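Local atomic coordinates of serine protease inhibitor 4, isoform B (Drosophila melanogaster, PDB entry 4P0F), a protein that probably inhibits serine and cysteine endopeptidases, as members of the serpin family do, and is captured here in its cleaved form. Residues A[15-20]-A[62-67]; A[138-141]-A[147-150]; A[208-213]-A[217-222]. All coordinates share one frame; numbering follows the deposited sequence.

Interaction 1: A[15-20]-A[62-67]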
loop_
_atom_site.group_PDB
_atom_site.type_symbol
_atom_site.label_atom_id
_atom_site.label_comp_id
_atom_site.label_asym_id
_atom_site.label_seq_id
_atom_site.Cartn_x
_atom_site.Cartn_y
_atom_site.Cartn_z
ATOM N N ALA A 15 -6.030 8.969 1.284
ATOM C CA ALA A 15 -4.935 9.612 2.013
ATOM C C ALA A 15 -5.137 9.539 3.526
ATOM O O ALA A 15 -4.185 9.315 4.273
ATOM C CB ALA A 15 -4.761 11.072 1.564
ATOM N N LEU A 16 -6.369 9.718 3.987
ATOM C CA LEU A 16 -6.642 9.635 5.414
ATOM C C LEU A 16 -6.517 8.185 5.896
ATOM O O LEU A 16 -5.901 7.924 6.923
ATOM C CB LEU A 16 -8.027 10.202 5.731
ATOM C CG LEU A 16 -8.484 10.137 7.199
ATOM C CD1 LEU A 16 -7.460 10.720 8.152
ATOM C CD2 LEU A 16 -9.794 10.862 7.360
ATOM N N PHE A 17 -7.100 7.249 5.153
ATOM C CA PHE A 17 -6.904 5.830 5.448
ATOM C C PHE A 17 -5.417 5.490 5.539
ATOM O O PHE A 17 -4.996 4.757 6.439
ATOM C CB PHE A 17 -7.583 4.960 4.387
ATOM C CG PHE A 17 -7.468 3.480 4.650
ATOM C CD1 PHE A 17 -8.032 2.924 5.776
ATOM C CD2 PHE A 17 -6.788 2.654 3.772
ATOM C CE1 PHE A 17 -7.938 1.565 6.022
ATOM C CE2 PHE A 17 -6.687 1.296 4.018
ATOM C CZ PHE A 17 -7.263 0.760 5.153
ATOM N N SER A 18 -4.620 6.060 4.636
ATOM C CA SER A 18 -3.185 5.803 4.603
ATOM C C SER A 18 -2.496 6.207 5.902
ATOM O O SER A 18 -1.723 5.433 6.466
ATOM C CB SER A 18 -2.518 6.547 3.443
ATOM O OG SER A 18 -3.042 6.158 2.187
ATOM N N ILE A 19 -2.738 7.430 6.369
ATOM C CA ILE A 19 -2.073 7.870 7.579
ATOM C C ILE A 19 -2.629 7.115 8.783
ATOM O O ILE A 19 -1.905 6.880 9.746
ATOM C CB ILE A 19 -2.176 9.411 7.772
ATOM C CG1 ILE A 19 -3.621 9.880 7.897
ATOM C CG2 ILE A 19 -1.517 10.106 6.597
ATOM C CD1 ILE A 19 -3.752 11.331 8.326
ATOM N N ASN A 20 -3.900 6.705 8.727
ATOM C CA ASN A 20 -4.456 5.884 9.799
ATOM C C ASN A 20 -3.700 4.559 9.919
ATOM O O ASN A 20 -3.299 4.158 11.017
ATOM C CB ASN A 20 -5.945 5.612 9.566
ATOM C CG ASN A 20 -6.811 6.853 9.725
ATOM O OD1 ASN A 20 -6.362 7.903 10.189
ATOM N ND2 ASN A 20 -8.085 6.712 9.385
ATOM N N GLN A 62 -17.172 2.734 6.792
ATOM C CA GLN A 62 -16.764 3.877 7.579
ATOM C C GLN A 62 -15.301 3.785 7.997
ATOM O O GLN A 62 -14.639 4.804 8.116
ATOM C CB GLN A 62 -17.679 4.023 8.795
ATOM C CG GLN A 62 -19.128 4.132 8.367
ATOM C CD GLN A 62 -20.076 4.242 9.529
ATOM O OE1 GLN A 62 -19.704 4.008 10.673
ATOM N NE2 GLN A 62 -21.309 4.609 9.240
ATOM N N GLY A 63 -14.786 2.573 8.180
ATOM C CA GLY A 63 -13.388 2.412 8.558
ATOM C C GLY A 63 -12.420 2.606 7.393
ATOM O O GLY A 63 -11.291 3.051 7.588
ATOM N N LEU A 64 -12.865 2.265 6.188
ATOM C CA LEU A 64 -12.054 2.428 4.975
ATOM C C LEU A 64 -12.235 3.802 4.333
ATOM O O LEU A 64 -11.406 4.241 3.520
ATOM C CB LEU A 64 -12.420 1.353 3.950
ATOM C CG LEU A 64 -12.185 -0.099 4.364
ATOM C CD1 LEU A 64 -12.804 -1.039 3.340
ATOM C CD2 LEU A 64 -10.699 -0.363 4.525
ATOM N N GLY A 65 -13.322 4.486 4.689
ATOM C CA GLY A 65 -13.631 5.770 4.088
ATOM C C GLY A 65 -14.185 5.612 2.681
ATOM O O GLY A 65 -13.838 6.367 1.781
ATOM N N LEU A 66 -15.055 4.627 2.480
ATOM C CA LEU A 66 -15.596 4.398 1.148
ATOM C C LEU A 66 -16.607 5.486 0.773
ATOM O O LEU A 66 -17.072 6.239 1.633
ATOM C CB LEU A 66 -16.222 3.006 1.056
ATOM C CG LEU A 66 -15.288 1.839 1.412
ATOM C CD1 LEU A 66 -15.961 0.510 1.112
ATOM C CD2 LEU A 66 -13.960 1.922 0.657
ATOM N N ALA A 67 -16.932 5.564 -0.518
ATOM C CA ALA A 67 -17.664 6.702 -1.077
ATOM C C ALA A 67 -19.083 6.837 -0.529
ATOM O O ALA A 67 -19.617 7.942 -0.410
ATOM C CB ALA A 67 -17.711 6.593 -2.597
HETATM O O HOH W 1 -9.617 4.125 9.468
#
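The carbonyl oxygen of G63 is held by a water and lies close to the ring of F17, at a slant to it. Water 1 donates to G63 O at 2.7 Å and accepts from N20 ND2 at 3.0 Å, so the amide of one helix reaches the C-terminal end of the other through a single solvent molecule. A helical turn before N20, the ring of F17 comes up to the same oxygen, its CD1 3.7 Å from G63 O. One main-chain oxygen is thus shared between a water bridge and the border of an apolar contact. The apolar part is a meeting of F17 with L64. Their side chains run side by side and point the same way, and a single methyl, L64 CD2, rests 3.7 Å from F17 CZ and equally near F17 CE1. L64 sets out away from helix 6-28, yet its branched end swings back far enough to bring CD2 to these two ring atoms. F17 sets its ring beside G63 and L64 by turning CG anti to the backbone N (chi1 -178°). In serpin terms this is helix A packed against the end of helix C, within the helical part of the fold. Helix 38-49, the serpin helix B, completes the surroundings: I41 and Q42 touch the F17 side chain, A45 touches L64, and Q42 NE2 is hydrogen-bonded to L64 O. Replacing F17 with an alanine would probably leave L64 CD2 without its aromatic neighbour and open a gap between helices 6-28 and 54-64 beside I41. Immediately after L64 the chain turns off: G65 adopts a left-handed backbone conformation (phi 76°), and L66 goes on to pack against I74 and F78 of helix 71-84.

Interaction 2: A[138-141]-A[147-150]; sequences NWVE and LIKD
V140 and I148 meet at a slant where the serpin helix F, here helix 129-143, gives way to the chain that runs back along it toward strand 161-174. The two branched side chains touch through one methyl each, V140 CG1 lying 3.8 Å from I148 CG2, and the same V140 methyl also approaches I148 O. V140 turns CG1 anti to its own N (chi1 172°), which brings this branch to the returning chain. Beneath the pair lies the central beta-sheet of the fold: V140 touches V166 and A334, while I148 touches A332, K319 and F321. A332 and A334 belong to strand 328-341, which, as in other cleaved serpins, is probably the inserted N-terminal part of the reactive-centre loop; V140 and I148 therefore pack against it.

The second pair, E141 and K149, also crosses at an angle, but nearer solvent, and its meeting is one of carboxylate with hydrocarbon. E141 OE2 lies 3.5 Å from K149 CG, and E141 CG rests 3.4 Å from I148 O, so the glutamate passes alongside the loop backbone before its end reaches the lysine. The lysine chain is extended, carrying its ammonium past the carboxylate: E141 OE1 and K149 NZ stay 4.8 Å apart, a separation at which the opposite charges may attract without direct contact. The firmer partner of OE1 is H146 ND1, a hydrogen bond from the turn between the two segments. T144 OG1 ties that turn further, bonding to both V140 O and I148 N, and K319 NZ holds K149 O and D150 O from the sheet side.

Two waters link the carboxylate to the returning chain. Water 3 donates to OE1 and has a weak bond from K149 NZ; water 2 donates to E141 OE2 at 2.7 Å and accepts from D150 N at 2.9 Å.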
loop_
_atom_site.group_PDB
_atom_site.type_symbol
_atom_site.label_atom_id
_atom_site.label_comp_id
_atom_site.label_asym_id
_atom_site.label_seq_id
_atom_site.Cartn_x
_atom_site.Cartn_y
_atom_site.Cartn_z
ATOM N N ASN A 138 1.813 -17.720 -7.136
ATOM C CA ASN A 138 2.402 -17.623 -8.462
ATOM C C ASN A 138 1.755 -16.497 -9.270
ATOM O O ASN A 138 2.440 -15.781 -10.003
ATOM C CB ASN A 138 2.283 -18.956 -9.199
ATOM C CG ASN A 138 3.211 -20.016 -8.634
ATOM O OD1 ASN A 138 4.138 -19.713 -7.884
ATOM N ND2 ASN A 138 2.974 -21.272 -9.005
ATOM N N TRP A 139 0.450 -16.319 -9.106
ATOM C CA TRP A 139 -0.258 -15.248 -9.784
ATOM C C TRP A 139 0.273 -13.905 -9.263
ATOM O O TRP A 139 0.590 -13.011 -10.045
ATOM C CB TRP A 139 -1.777 -15.363 -9.573
ATOM C CG TRP A 139 -2.545 -14.260 -10.245
ATOM C CD1 TRP A 139 -2.950 -14.220 -11.547
ATOM C CD2 TRP A 139 -2.976 -13.022 -9.652
ATOM N NE1 TRP A 139 -3.610 -13.038 -11.802
ATOM C CE2 TRP A 139 -3.636 -12.286 -10.657
ATOM C CE3 TRP A 139 -2.866 -12.468 -8.372
ATOM C CZ2 TRP A 139 -4.187 -11.027 -10.420
ATOM C CZ3 TRP A 139 -3.406 -11.210 -8.141
ATOM C CH2 TRP A 139 -4.055 -10.507 -9.164
ATOM N N VAL A 140 0.394 -13.783 -7.943
ATOM C CA VAL A 140 0.941 -12.568 -7.346
ATOM C C VAL A 140 2.359 -12.267 -7.846
ATOM O O VAL A 140 2.658 -11.126 -8.177
ATOM C CB VAL A 140 0.949 -12.636 -5.805
ATOM C CG1 VAL A 140 1.704 -11.442 -5.204
ATOM C CG2 VAL A 140 -0.494 -12.665 -5.271
ATOM N N GLU A 141 3.230 -13.268 -7.906
ATOM C CA GLU A 141 4.563 -13.047 -8.458
ATOM C C GLU A 141 4.497 -12.520 -9.885
ATOM O O GLU A 141 5.250 -11.618 -10.259
ATOM C CB GLU A 141 5.394 -14.328 -8.439
ATOM C CG GLU A 141 5.847 -14.750 -7.057
ATOM C CD GLU A 141 7.125 -15.566 -7.078
ATOM O OE1 GLU A 141 7.999 -15.292 -7.929
ATOM O OE2 GLU A 141 7.259 -16.477 -6.235
ATOM N N LEU A 147 8.516 -9.778 -7.359
ATOM C CA LEU A 147 9.028 -9.117 -6.164
ATOM C C LEU A 147 8.284 -9.503 -4.890
ATOM O O LEU A 147 8.846 -9.429 -3.801
ATOM C CB LEU A 147 8.976 -7.603 -6.344
ATOM C CG LEU A 147 9.871 -7.057 -7.455
ATOM C CD1 LEU A 147 9.519 -5.594 -7.722
ATOM C CD2 LEU A 147 11.335 -7.205 -7.088
ATOM N N ILE A 148 7.022 -9.903 -5.026
ATOM C CA ILE A 148 6.227 -10.324 -3.881
ATOM C C ILE A 148 6.018 -11.829 -3.979
ATOM O O ILE A 148 5.259 -12.301 -4.826
ATOM C CB ILE A 148 4.869 -9.601 -3.819
ATOM C CG1 ILE A 148 5.063 -8.074 -3.844
ATOM C CG2 ILE A 148 4.078 -10.031 -2.588
ATOM C CD1 ILE A 148 5.888 -7.496 -2.704
ATOM N N LYS A 149 6.713 -12.566 -3.116
ATOM C CA LYS A 149 6.687 -14.027 -3.130
ATOM C C LYS A 149 6.012 -14.570 -1.887
ATOM O O LYS A 149 6.036 -13.938 -0.831
ATOM C CB LYS A 149 8.104 -14.586 -3.217
ATOM C CG LYS A 149 8.920 -14.053 -4.363
ATOM C CD LYS A 149 10.260 -14.770 -4.424
ATOM C CE LYS A 149 11.039 -14.435 -5.681
ATOM N NZ LYS A 149 12.273 -15.262 -5.774
ATOM N N ASP A 150 5.424 -15.758 -2.022
ATOM C CA ASP A 150 4.747 -16.430 -0.920
ATOM C C ASP A 150 3.803 -15.518 -0.147
ATOM O O ASP A 150 3.829 -15.509 1.085
ATOM C CB ASP A 150 5.770 -17.025 0.053
ATOM C CG ASP A 150 5.149 -18.041 1.015
ATOM O OD1 ASP A 150 4.232 -18.786 0.602
ATOM O OD2 ASP A 150 5.575 -18.089 2.188
HETATM O O HOH W 2 5.613 -17.487 -4.282
HETATM O O HOH W 3 10.621 -16.480 -8.094
#

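Interaction 3: A[208-213]-A[217-222]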
loop_
_atom_site.group_PDB
_atom_site.type_symbol
_atom_site.label_atom_id
_atom_site.label_comp_id
_atom_site.label_asym_id
_atom_site.label_seq_id
_atom_site.Cartn_x
_atom_site.Cartn_y
_atom_site.Cartn_z
ATOM N N PHE A 208 13.302 21.287 -8.172
ATOM C CA PHE A 208 12.270 20.365 -7.743
ATOM C C PHE A 208 11.203 21.152 -7.017
ATOM O O PHE A 208 11.468 22.245 -6.523
ATOM C CB PHE A 208 12.806 19.298 -6.792
ATOM C CG PHE A 208 13.736 18.305 -7.427
ATOM C CD1 PHE A 208 13.280 17.413 -8.386
ATOM C CD2 PHE A 208 15.050 18.229 -7.019
ATOM C CE1 PHE A 208 14.130 16.481 -8.947
ATOM C CE2 PHE A 208 15.905 17.289 -7.567
ATOM C CZ PHE A 208 15.444 16.421 -8.533
ATOM N N ARG A 209 10.005 20.588 -6.951
ATOM C CA ARG A 209 8.969 21.109 -6.079
ATOM C C ARG A 209 9.355 20.846 -4.628
ATOM O O ARG A 209 9.639 19.714 -4.250
ATOM C CB ARG A 209 7.623 20.460 -6.396
ATOM C CG ARG A 209 7.103 20.786 -7.774
ATOM C CD ARG A 209 5.709 20.238 -7.959
ATOM N NE ARG A 209 4.743 20.888 -7.082
ATOM C CZ ARG A 209 3.492 20.471 -6.919
ATOM N NH1 ARG A 209 3.067 19.400 -7.574
ATOM N NH2 ARG A 209 2.671 21.122 -6.099
ATOM N N TYR A 210 9.357 21.913 -3.833
ATOM C CA TYR A 210 9.920 21.921 -2.491
ATOM C C TYR A 210 8.994 22.723 -1.585
ATOM O O TYR A 210 8.348 23.655 -2.042
ATOM C CB TYR A 210 11.336 22.542 -2.494
ATOM C CG TYR A 210 11.777 23.039 -1.136
ATOM C CD1 TYR A 210 11.501 24.335 -0.734
ATOM C CD2 TYR A 210 12.433 22.198 -0.240
ATOM C CE1 TYR A 210 11.866 24.793 0.506
ATOM C CE2 TYR A 210 12.811 22.654 1.015
ATOM C CZ TYR A 210 12.519 23.954 1.381
ATOM O OH TYR A 210 12.872 24.448 2.619
ATOM N N ALA A 211 8.937 22.370 -0.308
ATOM C CA ALA A 211 8.282 23.230 0.661
ATOM C C ALA A 211 8.936 23.172 2.025
ATOM O O ALA A 211 9.346 22.119 2.504
ATOM C CB ALA A 211 6.788 22.870 0.791
ATOM N N ASP A 212 9.001 24.332 2.652
ATOM C CA ASP A 212 9.268 24.424 4.067
ATOM C C ASP A 212 7.953 24.223 4.790
ATOM O O ASP A 212 6.956 24.865 4.451
ATOM C CB ASP A 212 9.864 25.783 4.420
ATOM C CG ASP A 212 10.399 25.839 5.834
ATOM O OD1 ASP A 212 10.913 24.813 6.327
ATOM O OD2 ASP A 212 10.315 26.922 6.447
ATOM N N LEU A 213 7.967 23.337 5.777
ATOM C CA LEU A 213 6.787 22.986 6.547
ATOM C C LEU A 213 7.021 23.292 8.026
ATOM O O LEU A 213 7.124 22.389 8.849
ATOM C CB LEU A 213 6.447 21.506 6.342
ATOM C CG LEU A 213 6.175 21.097 4.893
ATOM C CD1 LEU A 213 6.162 19.576 4.755
ATOM C CD2 LEU A 213 4.867 21.696 4.400
ATOM N N ASP A 217 7.582 21.244 11.580
ATOM C CA ASP A 217 9.035 21.201 11.811
ATOM C C ASP A 217 9.707 20.263 10.817
ATOM O O ASP A 217 10.539 19.417 11.186
ATOM C CB ASP A 217 9.373 20.766 13.238
ATOM C CG ASP A 217 10.805 21.122 13.641
ATOM O OD1 ASP A 217 11.315 22.189 13.219
ATOM O OD2 ASP A 217 11.421 20.339 14.395
ATOM N N ALA A 218 9.354 20.430 9.551
ATOM C CA ALA A 218 9.866 19.562 8.505
ATOM C C ALA A 218 10.041 20.310 7.190
ATOM O O ALA A 218 9.705 21.491 7.075
ATOM C CB ALA A 218 8.940 18.381 8.315
ATOM N N MET A 219 10.603 19.612 6.211
ATOM C CA MET A 219 10.667 20.106 4.847
ATOM C C MET A 219 10.277 18.969 3.932
ATOM O O MET A 219 10.378 17.797 4.310
ATOM C CB MET A 219 12.067 20.629 4.506
ATOM C CG MET A 219 12.545 21.747 5.400
ATOM S SD MET A 219 14.269 22.208 5.110
ATOM C CE MET A 219 14.430 23.454 6.388
ATOM N N ALA A 220 9.805 19.300 2.737
ATOM C CA ALA A 220 9.394 18.270 1.805
ATOM C C ALA A 220 9.885 18.564 0.404
ATOM O O ALA A 220 10.112 19.713 0.041
ATOM C CB ALA A 220 7.877 18.115 1.808
ATOM N N LEU A 221 10.017 17.495 -0.374
ATOM C CA LEU A 221 10.518 17.544 -1.735
ATOM C C LEU A 221 9.769 16.488 -2.532
ATOM O O LEU A 221 9.441 15.417 -2.005
ATOM C CB LEU A 221 12.044 17.289 -1.770
ATOM C CG LEU A 221 12.825 17.625 -3.041
ATOM C CD1 LEU A 221 12.988 19.124 -3.189
ATOM C CD2 LEU A 221 14.185 16.948 -3.011
ATOM N N GLU A 222 9.451 16.812 -3.778
ATOM C CA GLU A 222 8.853 15.854 -4.696
ATOM C C GLU A 222 9.780 15.585 -5.874
ATOM O O GLU A 222 10.256 16.514 -6.522
ATOM C CB GLU A 222 7.515 16.360 -5.212
ATOM C CG GLU A 222 6.369 15.490 -4.814
ATOM C CD GLU A 222 5.036 16.014 -5.295
ATOM O OE1 GLU A 222 4.995 16.763 -6.301
ATOM O OE2 GLU A 222 4.035 15.669 -4.651
HETATM O O HOH W 4 9.264 18.130 -8.449
HETATM O O HOH W 5 10.481 23.697 8.803
#
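Strand 208-213 pairs with strand 218-222 as an antiparallel beta hairpin, the first two strands of the serpin B-sheet, whose short axes run at 166° to each other. Backbone bonds set the register. A211 and A220 form a hydrogen-bonded pair, A211 N to A220 O and A220 N to A211 O each 2.9 Å, and L213 and A218 form another. There D217 and A218 both face L213, a G1 beta bulge, with D217 in a left-handed conformation and its OD1 bonded to N238.

Apolar contacts split between the two faces. On one, L213 CD1 rests 3.7 Å from A220 CB. On the other, L221, its CG anti to the backbone N (chi1 -165°), brings CD1 within 3.6 Å of F208 CB and also against Y210 CB, off the edge of the ring near its plane. M219 slants across Y210, M219 CB 4.1 Å from Y210 CE2. Strand 352-355 covers this second face, I352 touching Y210 and F354 touching M219 and L221.

Among polar groups, Y210 OH lies beside M219 SD. R209 and E222 lie side by side, guanidinium and carboxylate planes 89° apart. R209 NH1 and E222 OE1 are 3.5 Å apart, a salt bridge of charges alone, since no N-H points at the oxygen.

Two waters join the strands toward the two ends of the pairing. Water 5 donates to both D212 OD1 and A218 O. Water 4 accepts from R209 N and donates to E222 O at 2.7 Å.

The three contacts follow one another along the chain without touching, and each belongs to a different part of the serpin fold. Interaction 1 joins helices on one side of the chain's centre; interaction 2 lies on the opposite side, their centres 26 Å apart. Interaction 3, in the B-sheet hairpin, has its centre 25 Å from that of interaction 1, with nearest atoms about 12 Å apart, and 35 Å from that of interaction 2, again across the chain's centre. Interaction 2 sets V140 and I148 against strand 328-341, probably the inserted reactive-centre segment. A further thread is shared: water bridges the two segments in every case.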